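Local coordinates for Alr4995 protein (Nostoc sp., PDB 6LRF), which hydrolyses arginine as an arginine dihydrolase and cyclises ornithine to proline as an ornithine cyclodeaminase, two activities carried by one polypeptide, at the interface of chains A and B and the interface of chains A and C. Sequence-based numbering; all coordinates share one arbitrary frame. Chains: chain A/B/C, Alr4995 protein.

Contact 1: the interface of chains A and B. Residues chain A 316-319; chain B 319, 321-323.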
loop_
_atom_site.group_PDB
_atom_site.type_symbol
_atom_site.label_atom_id
_atom_site.label_comp_id
_atom_site.label_asym_id
_atom_site.label_seq_id
_atom_site.Cartn_x
_atom_site.Cartn_y
_atom_site.Cartn_z
ATOM N N VAL A 316 -18.045 -37.819 10.848
ATOM C CA VAL A 316 -16.921 -38.728 10.716
ATOM C C VAL A 316 -17.351 -40.087 11.273
ATOM O O VAL A 316 -17.715 -40.207 12.442
ATOM C CB VAL A 316 -15.687 -38.186 11.425
ATOM C CG1 VAL A 316 -14.480 -39.100 11.188
ATOM C CG2 VAL A 316 -15.386 -36.790 10.895
ATOM N N LEU A 317 -17.354 -41.100 10.413
ATOM C CA LEU A 317 -17.811 -42.429 10.807
ATOM C C LEU A 317 -16.718 -43.228 11.520
ATOM O O LEU A 317 -16.989 -44.018 12.441
ATOM C CB LEU A 317 -18.293 -43.204 9.586
ATOM C CG LEU A 317 -19.502 -42.610 8.863
ATOM C CD1 LEU A 317 -19.951 -43.529 7.744
ATOM C CD2 LEU A 317 -20.627 -42.364 9.854
ATOM N N ASN A 318 -15.489 -43.051 11.060
ATOM C CA ASN A 318 -14.362 -43.682 11.721
ATOM C C ASN A 318 -13.069 -43.028 11.308
ATOM O O ASN A 318 -12.959 -42.441 10.237
ATOM C CB ASN A 318 -14.318 -45.192 11.437
ATOM C CG ASN A 318 -14.225 -45.506 9.974
ATOM O OD1 ASN A 318 -13.198 -45.264 9.345
ATOM N ND2 ASN A 318 -15.298 -46.060 9.414
ATOM N N PHE A 319 -12.093 -43.130 12.197
ATOM C CA PHE A 319 -10.797 -42.525 12.012
ATOM C C PHE A 319 -9.778 -43.519 12.521
ATOM O O PHE A 319 -9.865 -43.978 13.656
ATOM C CB PHE A 319 -10.696 -41.196 12.767
ATOM C CG PHE A 319 -9.365 -40.546 12.645
ATOM C CD1 PHE A 319 -9.054 -39.792 11.539
ATOM C CD2 PHE A 319 -8.409 -40.707 13.636
ATOM C CE1 PHE A 319 -7.804 -39.201 11.409
ATOM C CE2 PHE A 319 -7.170 -40.120 13.519
ATOM C CZ PHE A 319 -6.864 -39.372 12.399
ATOM N N PHE B 319 -6.615 -42.041 19.773
ATOM C CA PHE B 319 -7.654 -41.105 19.372
ATOM C C PHE B 319 -9.004 -41.756 19.621
ATOM O O PHE B 319 -9.284 -42.831 19.083
ATOM C CB PHE B 319 -7.496 -40.732 17.900
ATOM C CG PHE B 319 -8.337 -39.576 17.472
ATOM C CD1 PHE B 319 -7.813 -38.297 17.450
ATOM C CD2 PHE B 319 -9.654 -39.769 17.077
ATOM C CE1 PHE B 319 -8.584 -37.218 17.053
ATOM C CE2 PHE B 319 -10.439 -38.689 16.682
ATOM C CZ PHE B 319 -9.899 -37.415 16.672
ATOM N N LEU B 321 -12.780 -41.174 18.863
ATOM C CA LEU B 321 -13.666 -40.415 17.989
ATOM C C LEU B 321 -15.070 -40.248 18.556
ATOM O O LEU B 321 -15.731 -41.232 18.864
ATOM C CB LEU B 321 -13.783 -41.102 16.625
ATOM C CG LEU B 321 -14.703 -40.376 15.635
ATOM C CD1 LEU B 321 -14.103 -39.019 15.232
ATOM C CD2 LEU B 321 -14.999 -41.246 14.407
ATOM N N GLY B 322 -15.535 -39.009 18.653
ATOM C CA GLY B 322 -16.934 -38.763 18.980
ATOM C C GLY B 322 -17.906 -39.443 18.018
ATOM O O GLY B 322 -17.653 -39.526 16.820
ATOM N N GLU B 323 -19.024 -39.932 18.544
ATOM C CA GLU B 323 -20.002 -40.654 17.738
ATOM C C GLU B 323 -20.699 -39.769 16.675
ATOM O O GLU B 323 -20.918 -40.210 15.546
ATOM C CB GLU B 323 -21.036 -41.293 18.664
ATOM C CG GLU B 323 -22.279 -41.835 17.960
ATOM C CD GLU B 323 -22.087 -43.238 17.383
ATOM O OE1 GLU B 323 -21.119 -43.931 17.771
ATOM O OE2 GLU B 323 -22.917 -43.647 16.539
#
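A:Phe319 and B:Phe319, the same residue in two chains, meet near the two-fold axis that relates chains A and B. Each lies in strand 313-320 of its own chain. The two side chains cross at about a right angle. In both, CG stands anti to the backbone N, with chi1 178° in A:Phe319 and -168° in B:Phe319. The rings do not stack centre over centre. A:Phe319 brings its rim atom CD2 over one face of the B:Phe319 ring, offset toward the rim. There CD2 of A:Phe319 lies 3.8 Å from CD2 of B:Phe319 and 4.0 Å from its CG. The ring of B:Phe319 also has CD1 of B:Leu321, from its own chain, at its edge and in its plane.

B:Leu321 follows the strand in a loop. Its CG is also anti to the backbone N. CD2 of B:Leu321 lies against the backbone of the partner strand, 3.5 Å from the carbonyl O of A:Val316 and 3.7 Å from CA of A:Asn318. A:Val316 crosses B:Leu321 obliquely. CG1 of A:Val316, anti to the backbone N, meets CD2 of B:Leu321 at 3.9 Å and CD1 at 4.1 Å.

The patch is held by packing, without polar pairs between the chains. The leucine contact recurs with the chains exchanged. The site adds an apolar patch near the two-fold axis, which would support pairing of the two subunits in the deposited four-copy assembly. The structure alone does not show that this is the form in solution.

Contact 2: the interface of chains A and C. Residues chain A 613-614, 616-617; chain C 425, 600, 605, 611.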
loop_
_atom_site.group_PDB
_atom_site.type_symbol
_atom_site.label_atom_id
_atom_site.label_comp_id
_atom_site.label_asym_id
_atom_site.label_seq_id
_atom_site.Cartn_x
_atom_site.Cartn_y
_atom_site.Cartn_z
ATOM N N LEU A 613 -8.773 -7.178 -31.395
ATOM C CA LEU A 613 -8.565 -5.937 -30.648
ATOM C C LEU A 613 -8.417 -4.701 -31.528
ATOM O O LEU A 613 -8.650 -3.584 -31.065
ATOM C CB LEU A 613 -7.357 -6.071 -29.729
ATOM C CG LEU A 613 -7.638 -6.992 -28.537
ATOM C CD1 LEU A 613 -6.340 -7.249 -27.848
ATOM C CD2 LEU A 613 -8.652 -6.396 -27.551
ATOM N N ILE A 614 -8.051 -4.886 -32.794
ATOM C CA ILE A 614 -8.097 -3.770 -33.752
ATOM C C ILE A 614 -9.546 -3.284 -33.843
ATOM O O ILE A 614 -9.828 -2.076 -33.724
ATOM C CB ILE A 614 -7.572 -4.173 -35.158
ATOM C CG1 ILE A 614 -6.087 -4.587 -35.100
ATOM C CG2 ILE A 614 -7.796 -3.047 -36.181
ATOM C CD1 ILE A 614 -5.131 -3.480 -34.690
ATOM N N ALA A 616 -11.923 -3.918 -31.616
ATOM C CA ALA A 616 -12.359 -3.446 -30.294
ATOM C C ALA A 616 -11.955 -1.984 -30.060
ATOM O O ALA A 616 -12.741 -1.198 -29.519
ATOM C CB ALA A 616 -11.795 -4.340 -29.195
ATOM N N GLN A 617 -10.740 -1.623 -30.493
ATOM C CA GLN A 617 -10.231 -0.261 -30.328
ATOM C C GLN A 617 -11.067 0.685 -31.157
ATOM O O GLN A 617 -11.401 1.775 -30.706
ATOM C CB GLN A 617 -8.753 -0.158 -30.732
ATOM C CG GLN A 617 -7.827 -0.879 -29.763
ATOM C CD GLN A 617 -6.371 -0.485 -29.928
ATOM O OE1 GLN A 617 -5.983 0.098 -30.932
ATOM N NE2 GLN A 617 -5.560 -0.803 -28.930
ATOM N N ARG C 425 -1.257 3.289 -37.829
ATOM C CA ARG C 425 -1.681 2.166 -38.668
ATOM C C ARG C 425 -2.773 2.556 -39.672
ATOM O O ARG C 425 -3.019 1.824 -40.626
ATOM C CB ARG C 425 -2.159 0.986 -37.805
ATOM C CG ARG C 425 -3.421 1.233 -36.994
ATOM C CD ARG C 425 -3.929 -0.072 -36.399
ATOM N NE ARG C 425 -5.191 0.079 -35.664
ATOM C CZ ARG C 425 -5.262 0.153 -34.342
ATOM N NH1 ARG C 425 -4.150 0.107 -33.629
ATOM N NH2 ARG C 425 -6.429 0.274 -33.726
ATOM N N ILE C 600 -6.326 -3.968 -25.244
ATOM C CA ILE C 600 -7.139 -2.815 -25.646
ATOM C C ILE C 600 -6.354 -1.477 -25.552
ATOM O O ILE C 600 -6.706 -0.485 -26.197
ATOM C CB ILE C 600 -8.441 -2.759 -24.783
ATOM C CG1 ILE C 600 -9.473 -1.778 -25.364
ATOM C CG2 ILE C 600 -8.114 -2.475 -23.324
ATOM C CD1 ILE C 600 -10.006 -2.193 -26.708
ATOM N N PRO C 605 -0.241 -1.407 -33.140
ATOM C CA PRO C 605 0.820 -2.046 -32.346
ATOM C C PRO C 605 2.073 -2.361 -33.156
ATOM O O PRO C 605 2.182 -1.958 -34.321
ATOM C CB PRO C 605 0.162 -3.345 -31.879
ATOM C CG PRO C 605 -0.735 -3.717 -33.039
ATOM C CD PRO C 605 -1.244 -2.384 -33.608
HETATM N N MSE C 611 -3.093 -9.446 -32.287
HETATM C CA MSE C 611 -4.311 -8.740 -31.896
HETATM C C MSE C 611 -5.552 -9.630 -31.979
HETATM O O MSE C 611 -6.640 -9.214 -31.592
HETATM C CB MSE C 611 -4.509 -7.492 -32.777
HETATM C CG MSE C 611 -3.358 -6.467 -32.699
HETATM SE SE MSE C 611 -3.055 -5.743 -30.908
HETATM C CE MSE C 611 -4.366 -4.305 -30.848
HETATM O O HOH W 1 -8.876 0.297 -34.883
#
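The guanidinium of C:Arg425 grips the amide oxygen of A:Gln617 end-on with two nitrogens. NH2 of C:Arg425 lies 2.8 Å from OE1 of A:Gln617, in the amide plane and on a lone pair. NH1 of C:Arg425 is 3.3 Å from OE1 of A:Gln617, a longer and more bent bond from above that plane. The amide and guanidinium planes are 33° apart. NE2 of A:Gln617 donates to the carbonyl O of C:Ile600 at 3.0 Å; this bond is bent and off the lone pair. The backbone N of A:Leu613, at the start of helix 613-624, gives a nearly straight bond (175°) to O of C:Met611, a selenomethionine, at 3.0 Å. Water 1 bridges NH2 of C:Arg425 and O of A:Ile614.

Apolar contacts flank this network. A:Ile614 and C:Arg425 meet tip to tip. CD1 of A:Ile614 rests over the centre of the guanidinium face, 3.7 Å from CZ of C:Arg425. C:Met611, bent at chi2 and chi3, brings CE to 3.6 Å from CB of A:Leu613. CD1 of C:Ile600 packs on CB of A:Ala616.

An alanine in place of A:Gln617 would remove both amide bonding groups and would probably loosen C:Arg425. The site would help hold the start of helix 613-624 against loops and a short 3-10 helix of another copy in the deposited assembly.

Contact 3: the interface of chains A and B. Residues chain A 112-116, 314-315; chain B 323-327.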
loop_
_atom_site.group_PDB
_atom_site.type_symbol
_atom_site.label_atom_id
_atom_site.label_comp_id
_atom_site.label_asym_id
_atom_site.label_seq_id
_atom_site.Cartn_x
_atom_site.Cartn_y
_atom_site.Cartn_z
ATOM N N PRO A 112 -30.937 -39.485 17.801
ATOM C CA PRO A 112 -29.709 -39.958 18.436
ATOM C C PRO A 112 -29.106 -38.886 19.349
ATOM O O PRO A 112 -29.151 -37.687 19.041
ATOM C CB PRO A 112 -28.785 -40.241 17.246
ATOM C CG PRO A 112 -29.679 -40.478 16.107
ATOM C CD PRO A 112 -30.882 -39.609 16.331
ATOM N N LYS A 113 -28.556 -39.322 20.473
ATOM C CA LYS A 113 -27.784 -38.457 21.340
ATOM C C LYS A 113 -26.702 -37.718 20.536
ATOM O O LYS A 113 -26.060 -38.304 19.663
ATOM C CB LYS A 113 -27.157 -39.280 22.461
ATOM C CG LYS A 113 -26.428 -38.468 23.508
ATOM C CD LYS A 113 -25.738 -39.383 24.524
ATOM C CE LYS A 113 -24.842 -38.579 25.476
ATOM N NZ LYS A 113 -24.155 -39.432 26.497
ATOM N N ASP A 114 -26.547 -36.432 20.842
ATOM C CA ASP A 114 -25.568 -35.520 20.242
ATOM C C ASP A 114 -25.879 -35.172 18.786
ATOM O O ASP A 114 -25.014 -34.696 18.069
ATOM C CB ASP A 114 -24.137 -36.081 20.366
ATOM C CG ASP A 114 -23.624 -36.053 21.821
ATOM O OD1 ASP A 114 -24.140 -35.250 22.636
ATOM O OD2 ASP A 114 -22.717 -36.837 22.151
ATOM N N LEU A 115 -27.124 -35.394 18.372
ATOM C CA LEU A 115 -27.628 -34.884 17.092
ATOM C C LEU A 115 -28.651 -33.781 17.380
ATOM O O LEU A 115 -29.814 -34.088 17.613
ATOM C CB LEU A 115 -28.277 -36.003 16.265
ATOM C CG LEU A 115 -28.701 -35.573 14.851
ATOM C CD1 LEU A 115 -27.481 -35.062 14.132
ATOM C CD2 LEU A 115 -29.301 -36.751 14.079
ATOM N N PRO A 116 -28.208 -32.510 17.416
ATOM C CA PRO A 116 -29.003 -31.354 17.865
ATOM C C PRO A 116 -30.180 -31.053 16.959
ATOM O O PRO A 116 -30.063 -31.135 15.734
ATOM C CB PRO A 116 -28.022 -30.184 17.817
ATOM C CG PRO A 116 -26.710 -30.755 17.681
ATOM C CD PRO A 116 -26.812 -32.147 17.145
ATOM N N PHE A 314 -21.479 -32.989 7.958
ATOM C CA PHE A 314 -20.704 -34.211 7.939
ATOM C C PHE A 314 -20.915 -35.011 9.209
ATOM O O PHE A 314 -21.440 -34.507 10.197
ATOM C CB PHE A 314 -19.213 -33.901 7.767
ATOM C CG PHE A 314 -18.636 -33.106 8.897
ATOM C CD1 PHE A 314 -18.174 -33.734 10.044
ATOM C CD2 PHE A 314 -18.567 -31.732 8.823
ATOM C CE1 PHE A 314 -17.653 -32.997 11.086
ATOM C CE2 PHE A 314 -18.054 -30.999 9.868
ATOM C CZ PHE A 314 -17.601 -31.632 10.995
ATOM N N GLN A 315 -20.471 -36.260 9.166
ATOM C CA GLN A 315 -20.307 -37.073 10.354
ATOM C C GLN A 315 -19.109 -37.973 10.076
ATOM O O GLN A 315 -19.141 -38.785 9.151
ATOM C CB GLN A 315 -21.571 -37.903 10.662
ATOM C CG GLN A 315 -21.471 -38.700 11.983
ATOM C CD GLN A 315 -22.482 -39.840 12.064
ATOM O OE1 GLN A 315 -23.221 -40.100 11.115
ATOM N NE2 GLN A 315 -22.512 -40.527 13.200
ATOM N N GLU B 323 -19.024 -39.932 18.544
ATOM C CA GLU B 323 -20.002 -40.654 17.738
ATOM C C GLU B 323 -20.699 -39.769 16.675
ATOM O O GLU B 323 -20.918 -40.210 15.546
ATOM C CB GLU B 323 -21.036 -41.293 18.664
ATOM C CG GLU B 323 -22.279 -41.835 17.960
ATOM C CD GLU B 323 -22.087 -43.238 17.383
ATOM O OE1 GLU B 323 -21.119 -43.931 17.771
ATOM O OE2 GLU B 323 -22.917 -43.647 16.539
ATOM N N GLN B 324 -21.045 -38.532 17.039
ATOM C CA GLN B 324 -21.695 -37.591 16.114
ATOM C C GLN B 324 -20.798 -36.398 15.863
ATOM O O GLN B 324 -19.763 -36.228 16.512
ATOM C CB GLN B 324 -23.040 -37.087 16.670
ATOM C CG GLN B 324 -24.008 -38.185 17.076
ATOM C CD GLN B 324 -24.644 -38.854 15.882
ATOM O OE1 GLN B 324 -24.624 -38.316 14.784
ATOM N NE2 GLN B 324 -25.220 -40.034 16.093
ATOM N N ARG B 325 -21.212 -35.554 14.930
ATOM C CA ARG B 325 -20.482 -34.339 14.643
ATOM C C ARG B 325 -20.284 -33.480 15.906
ATOM O O ARG B 325 -19.224 -32.895 16.089
ATOM C CB ARG B 325 -21.200 -33.527 13.564
ATOM C CG ARG B 325 -20.520 -32.188 13.327
ATOM C CD ARG B 325 -21.146 -31.373 12.214
ATOM N NE ARG B 325 -20.683 -30.000 12.328
ATOM C CZ ARG B 325 -21.125 -28.990 11.602
ATOM N NH1 ARG B 325 -22.063 -29.184 10.676
ATOM N NH2 ARG B 325 -20.623 -27.782 11.805
ATOM N N GLN B 326 -21.291 -33.406 16.780
ATOM C CA GLN B 326 -21.176 -32.537 17.958
ATOM C C GLN B 326 -20.565 -33.226 19.191
ATOM O O GLN B 326 -20.250 -32.560 20.168
ATOM C CB GLN B 326 -22.545 -31.962 18.318
ATOM C CG GLN B 326 -23.092 -31.029 17.247
ATOM C CD GLN B 326 -22.214 -29.820 17.029
ATOM O OE1 GLN B 326 -21.470 -29.409 17.925
ATOM N NE2 GLN B 326 -22.274 -29.254 15.826
ATOM N N SER B 327 -20.407 -34.548 19.148
ATOM C CA SER B 327 -19.744 -35.270 20.239
ATOM C C SER B 327 -18.306 -34.785 20.387
ATOM O O SER B 327 -17.689 -34.321 19.425
ATOM C CB SER B 327 -19.740 -36.785 19.998
ATOM O OG SER B 327 -21.046 -37.276 19.751
HETATM O O HOH W 2 -24.121 -33.852 15.732
HETATM O O HOH W 3 -25.387 -40.640 18.987
HETATM O O HOH W 4 -23.988 -42.970 13.962
#
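In this GME-family enzyme, a loop of chain B, 323-327, lies between the 112-116 loop and strand 313-320 of chain A. B:Gln324 enters between the two. Its CG stands anti to the carbonyl carbon, and the chain bends at chi2 (-75°). CB of B:Gln324 lies 3.4 Å from the carbonyl O of A:Asp114. CG of B:Gln324 lies 3.3 Å from the carbonyl O of A:Lys113 and also packs on CB of A:Asp114. CD passes near NE2 of A:Gln315. OE1 of B:Gln324 comes within 3.4 Å of NE2 of A:Gln315, a contact not counted as a hydrogen bond; the two side chains cross obliquely with amide planes 17° apart. NE2 of B:Gln324 nears CB of A:Pro112 and reaches O of A:Lys113 through water 3.

The backbone N of B:Gln324 bonds to OG of B:Ser327. OG of B:Ser327 donates in turn to OD2 of A:Asp114 at 3.0 Å, from above the carboxylate plane. B:Gln324 N and A:Asp114 together would fix the hydroxyl.

A:Gln315 extends from a CG anti to its backbone N. NE2 of A:Gln315 donates to O of B:Glu323 at 2.9 Å, within both the amide and the carbonyl plane. Water 4 links the same NE2 to OE2 of B:Glu323.

The extended B:Arg325 crosses A:Phe314 at about a right angle. CD of B:Arg325 lies over the ring face, 3.9 Å from the A:Phe314 centroid. The guanidinium is tilted 21° from the ring, with CE2 of A:Phe314 over one of its faces. CG of B:Gln326 packs against CG of A:Pro116. Water 2 joins N of B:Gln326 to O of A:Asp114.

Contact 1 and contact 3 belong to one A-B interface. Their C-alpha centres are about 10 Å apart, and both include B:Glu323. Strand 313-320 of chain A serves both: its first part in contact 3, its later part in contact 1. The apolar patch therefore runs into a more polar one. Contact 2 joins chain A to chain C and lies about 61 Å from either. It shares no residue with them and uses helix 613-624. Chain A thus meets two partners through separate surfaces. Two two-fold interfaces would be consistent with a dimer of dimers; the coordinates alone do not show the form in solution.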